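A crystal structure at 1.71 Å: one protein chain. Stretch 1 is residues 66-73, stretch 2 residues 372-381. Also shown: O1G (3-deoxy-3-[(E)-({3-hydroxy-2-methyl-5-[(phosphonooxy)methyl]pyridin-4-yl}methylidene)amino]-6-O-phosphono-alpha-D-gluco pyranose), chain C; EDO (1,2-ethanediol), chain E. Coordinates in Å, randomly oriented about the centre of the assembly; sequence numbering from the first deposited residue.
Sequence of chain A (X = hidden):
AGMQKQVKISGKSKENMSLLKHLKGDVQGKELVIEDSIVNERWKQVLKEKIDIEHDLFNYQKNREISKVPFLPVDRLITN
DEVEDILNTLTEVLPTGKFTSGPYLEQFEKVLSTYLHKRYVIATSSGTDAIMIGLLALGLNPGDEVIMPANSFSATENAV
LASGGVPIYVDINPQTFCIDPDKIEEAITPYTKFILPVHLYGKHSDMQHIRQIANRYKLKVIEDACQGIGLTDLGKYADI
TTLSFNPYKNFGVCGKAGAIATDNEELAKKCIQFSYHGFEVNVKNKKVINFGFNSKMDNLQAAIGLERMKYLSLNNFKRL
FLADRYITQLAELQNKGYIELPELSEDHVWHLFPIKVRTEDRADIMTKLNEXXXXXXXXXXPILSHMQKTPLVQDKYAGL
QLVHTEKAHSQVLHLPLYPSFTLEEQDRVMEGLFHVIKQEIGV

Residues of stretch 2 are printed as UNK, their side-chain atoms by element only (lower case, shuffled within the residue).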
# COMPACT_ATOMS: atom_id res chain seq x y z
N ILE A 66 -21.44 3.06 -32.84
CA ILE A 66 -20.94 2.32 -31.70
C ILE A 66 -21.19 0.84 -31.99
O ILE A 66 -22.34 0.45 -32.18
CB ILE A 66 -21.73 2.69 -30.44
CG1 ILE A 66 -21.66 4.21 -30.18
CG2 ILE A 66 -21.21 1.90 -29.24
CD1 ILE A 66 -20.25 4.74 -30.10
N SER A 67 -20.13 0.04 -32.05
CA SER A 67 -20.28 -1.40 -32.28
C SER A 67 -20.01 -2.22 -31.01
O SER A 67 -20.37 -3.40 -30.93
CB SER A 67 -19.36 -1.88 -33.40
OG SER A 67 -18.01 -1.85 -32.99
N LYS A 68 -19.37 -1.59 -30.03
CA LYS A 68 -19.17 -2.26 -28.75
C LYS A 68 -19.13 -1.23 -27.61
O LYS A 68 -18.74 -0.07 -27.82
CB LYS A 68 -17.92 -3.12 -28.77
CG LYS A 68 -16.64 -2.37 -28.55
CD LYS A 68 -15.49 -3.34 -28.32
CE LYS A 68 -14.59 -2.82 -27.20
NZ LYS A 68 -14.25 -1.39 -27.38
N VAL A 69 -19.58 -1.66 -26.44
CA VAL A 69 -19.59 -0.80 -25.27
C VAL A 69 -19.00 -1.60 -24.11
O VAL A 69 -19.68 -2.44 -23.52
CB VAL A 69 -21.02 -0.39 -24.88
CG1 VAL A 69 -21.01 0.51 -23.65
CG2 VAL A 69 -21.72 0.34 -26.03
N PRO A 70 -17.71 -1.37 -23.82
CA PRO A 70 -17.08 -1.99 -22.65
C PRO A 70 -17.73 -1.47 -21.38
O PRO A 70 -18.17 -0.33 -21.33
CB PRO A 70 -15.63 -1.50 -22.73
CG PRO A 70 -15.45 -1.00 -24.13
CD PRO A 70 -16.78 -0.53 -24.59
N PHE A 71 -17.80 -2.31 -20.35
CA PHE A 71 -18.41 -1.88 -19.11
C PHE A 71 -17.57 -0.82 -18.40
O PHE A 71 -18.09 0.20 -17.91
CB PHE A 71 -18.62 -3.09 -18.18
CG PHE A 71 -19.23 -2.72 -16.87
CD1 PHE A 71 -20.61 -2.54 -16.75
CD2 PHE A 71 -18.43 -2.55 -15.74
CE1 PHE A 71 -21.17 -2.18 -15.53
CE2 PHE A 71 -18.98 -2.20 -14.53
CZ PHE A 71 -20.36 -2.01 -14.41
N LEU A 72 -16.26 -1.05 -18.32
CA LEU A 72 -15.39 -0.13 -17.58
C LEU A 72 -13.98 -0.19 -18.12
O LEU A 72 -13.10 -0.84 -17.54
CB LEU A 72 -15.39 -0.48 -16.08
CG LEU A 72 -14.69 0.54 -15.17
CD1 LEU A 72 -15.47 1.86 -15.13
CD2 LEU A 72 -14.49 -0.02 -13.77
N PRO A 73 -13.74 0.51 -19.24
CA PRO A 73 -12.40 0.58 -19.85
C PRO A 73 -11.50 1.47 -18.99
O PRO A 73 -11.69 2.69 -18.96
CB PRO A 73 -12.68 1.20 -21.23
CG PRO A 73 -13.95 1.97 -21.06
CD PRO A 73 -14.74 1.32 -19.96
N UNK A 372 -25.35 -9.80 -29.32
CA UNK A 372 -26.12 -9.15 -30.37
C UNK A 372 -25.74 -7.69 -30.54
O UNK A 372 -25.83 -7.15 -31.65
c UNK A 372 -27.62 -9.28 -30.10
o UNK A 372 -27.42 -11.57 -30.74
o UNK A 372 -29.18 -11.00 -29.57
c UNK A 372 -28.11 -10.72 -30.14
N UNK A 373 -25.30 -7.05 -29.47
CA UNK A 373 -25.05 -5.61 -29.56
C UNK A 373 -23.70 -5.13 -29.04
O UNK A 373 -23.42 -3.93 -29.09
c UNK A 373 -27.54 -5.20 -29.41
c UNK A 373 -30.05 -5.89 -30.40
c UNK A 373 -26.19 -4.83 -28.89
c UNK A 373 -28.47 -5.81 -28.59
c UNK A 373 -27.87 -4.94 -30.74
c UNK A 373 -29.72 -6.15 -29.08
c UNK A 373 -29.12 -5.29 -31.23
N UNK A 374 -22.88 -6.06 -28.57
CA UNK A 374 -21.55 -5.70 -28.10
C UNK A 374 -21.60 -4.89 -26.80
O UNK A 374 -20.62 -4.23 -26.43
N UNK A 375 -22.73 -4.96 -26.11
CA UNK A 375 -22.91 -4.22 -24.86
C UNK A 375 -22.52 -5.08 -23.66
O UNK A 375 -23.17 -6.10 -23.38
c UNK A 375 -24.69 -2.71 -25.77
c UNK A 375 -24.36 -3.75 -24.70
c UNK A 375 -24.60 -3.15 -23.31
N UNK A 376 -21.48 -4.67 -22.93
CA UNK A 376 -21.01 -5.42 -21.77
C UNK A 376 -21.64 -4.89 -20.48
O UNK A 376 -21.68 -3.68 -20.23
c UNK A 376 -17.34 -5.96 -20.40
n UNK A 376 -16.77 -7.10 -20.04
o UNK A 376 -16.69 -4.95 -20.71
c UNK A 376 -19.47 -5.36 -21.69
c UNK A 376 -18.88 -5.95 -20.41
N UNK A 377 -22.18 -5.81 -19.69
CA UNK A 377 -22.75 -5.48 -18.39
C UNK A 377 -22.00 -6.33 -17.37
O UNK A 377 -21.13 -7.14 -17.73
c UNK A 377 -25.03 -4.81 -19.25
c UNK A 377 -24.26 -5.77 -18.33
o UNK A 377 -24.50 -7.13 -18.74
N UNK A 378 -22.31 -6.16 -16.10
CA UNK A 378 -21.60 -6.91 -15.07
C UNK A 378 -22.47 -7.03 -13.84
O UNK A 378 -23.52 -6.39 -13.73
o UNK A 378 -19.54 -8.32 -13.91
o UNK A 378 -18.03 -6.76 -14.26
c UNK A 378 -20.29 -6.20 -14.71
c UNK A 378 -19.21 -7.17 -14.26
N UNK A 379 -22.04 -7.87 -12.90
CA UNK A 379 -22.75 -8.03 -11.64
C UNK A 379 -21.76 -7.87 -10.49
O UNK A 379 -20.92 -8.74 -10.27
c UNK A 379 -24.07 -9.64 -10.16
c UNK A 379 -23.48 -9.40 -11.57
c UNK A 379 -24.59 -9.47 -12.62
N UNK A 380 -21.81 -6.73 -9.80
CA UNK A 380 -20.98 -6.51 -8.61
C UNK A 380 -21.81 -6.89 -7.40
O UNK A 380 -22.75 -6.15 -7.05
c UNK A 380 -20.60 -5.02 -8.52
c UNK A 380 -18.35 -3.95 -9.02
o UNK A 380 -16.54 -3.20 -12.10
c UNK A 380 -19.52 -4.55 -9.49
c UNK A 380 -18.68 -4.23 -11.75
c UNK A 380 -17.53 -3.64 -11.25
c UNK A 380 -17.36 -3.49 -9.88
c UNK A 380 -19.68 -4.66 -10.87
N UNK A 381 -21.52 -8.01 -6.71
CA UNK A 381 -20.38 -8.90 -6.92
C UNK A 381 -20.94 -10.30 -7.09
O UNK A 381 -22.09 -10.56 -6.74
c UNK A 381 -17.29 -5.70 -6.17
c UNK A 381 -17.76 -7.01 -6.24
c UNK A 381 -18.91 -7.40 -5.57
c UNK A 381 -19.43 -8.82 -5.70
o UNK A 381 -17.53 -3.46 -5.37
c UNK A 381 -19.16 -5.12 -4.78
c UNK A 381 -18.00 -4.76 -5.44
c UNK A 381 -19.61 -6.44 -4.85
P O1G C . -9.68 -0.77 -1.45
C3A O1G C . -15.42 -1.51 -1.93
O3 O1G C . -16.01 -1.48 -3.16
C1 O1G C . -13.42 -3.86 -7.50
N1' O1G C . -15.53 -1.47 0.43
C2 O1G C . -14.05 -3.34 -6.21
O2 O1G C . -15.34 -2.79 -6.65
C9A O1G C . -16.17 -1.44 -0.75
C2A O1G C . -17.68 -1.32 -0.74
C3 O1G C . -13.20 -2.28 -5.49
N3' O1G C . -13.84 -2.12 -4.17
O1 O1G C . -13.44 -2.87 -8.54
C4 O1G C . -11.71 -2.68 -5.41
O4 O1G C . -11.08 -1.41 -5.17
C4A O1G C . -14.04 -1.61 -1.89
C4B O1G C . -13.23 -1.71 -3.12
C5 O1G C . -11.26 -3.12 -6.80
O5 O1G C . -12.05 -4.21 -7.28
C5A O1G C . -13.41 -1.65 -0.65
C5T O1G C . -11.89 -1.76 -0.40
C6 O1G C . -9.89 -3.73 -6.82
C6A O1G C . -14.18 -1.58 0.50
OP1 O1G C . -9.01 -1.59 -0.37
OP2 O1G C . -9.19 0.64 -1.51
OP3 O1G C . -9.71 -1.52 -2.80
OP4 O1G C . -11.23 -0.60 -0.96
O6 O1G C . -9.34 -3.91 -8.08
P' O1G C . -7.76 -3.77 -8.31
OP6 O1G C . -7.42 -2.33 -7.96
OP7 O1G C . -7.05 -4.79 -7.45
OP8 O1G C . -7.63 -4.07 -9.81
C1 EDO E . -16.94 -7.01 -10.08
O1 EDO E . -15.53 -7.20 -9.92
C2 EDO E . -17.48 -8.09 -11.02
O2 EDO E . -16.71 -8.04 -12.23
O HOH W 1 -14.81 -3.46 -19.15

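Position 372 carries two side-chain carbons, the second bearing two oxygens, and reaches nothing on stretch 1. A short carboxylate: D372, in the last turn of a helix. Position 373 has one carbon leading to a six-carbon ring without a hydroxyl; the ring leads away from stretch 1, which is met through the backbone. This is F373.

Position 374 has no side-chain atoms. Its phi is positive as the chain leaves the helix, and an ideal CB would sit 2.4 Å from S67 O, a clash, so shape and neighbour both argue for G374. Its carbonyl is put to work: V69 N donates to G374 O at 2.8 Å, nearly straight.

Position 375 shows one carbon carrying two more, a beta-branched aliphatic. Its CB points away, yet one of its methyls still comes within 4.3 Å of V69 CG2: V375.

Position 376 has three carbons in line, the third carrying one oxygen and one nitrogen, the mark of an amide. Its backbone N donates to V69 O at 2.9 Å, and F71 N lies 2.9 Å from the side-chain oxygen. The residue is Q376, extended with chi1 and chi2 both t, so that OE1 accepts from F71 N. A water links L72 N to the same OE1, donating to the amide while accepting from the backbone.

Position 377 has one carbon carrying an oxygen and a carbon. Its CA-to-CB bond points away, leaving CA 4.0 Å from F71 CD1: T377. Position 378 again has two carbons, the second with two oxygens. Its CB lies 4.0 Å from the centroid of the F71 ring, almost exactly on the ring normal. This is D378, whose OD1 accepts from the backbone N of position 379 and OD2 from the ethanediol.

Position 379, one carbon carrying two, has its CA-to-CB bond pointing away and is untouched by stretch 1: V379. Position 380 has one carbon, then a six-carbon ring bearing one oxygen; a ring carbon approaches F71 CE2 to 3.5 Å in an oblique aromatic pair. It is Y380. Position 381 has the same atoms, after a cis peptide and out of reach of stretch 1: Y381. Its OH lies 2.6 Å from O2 of the bound O1G, a hydrogen bond.

The two hydrogen bonds of V69 form a single bridge between two stretches whose end-to-end directions differ by 10°. Beyond it, Q376 extends the polar pairing to F71 N, and F71, its ring packed against D378 and Y380, has the most surface covered by the other stretch.

Stretch 2, residues 372-381: DFGVQTDVYY
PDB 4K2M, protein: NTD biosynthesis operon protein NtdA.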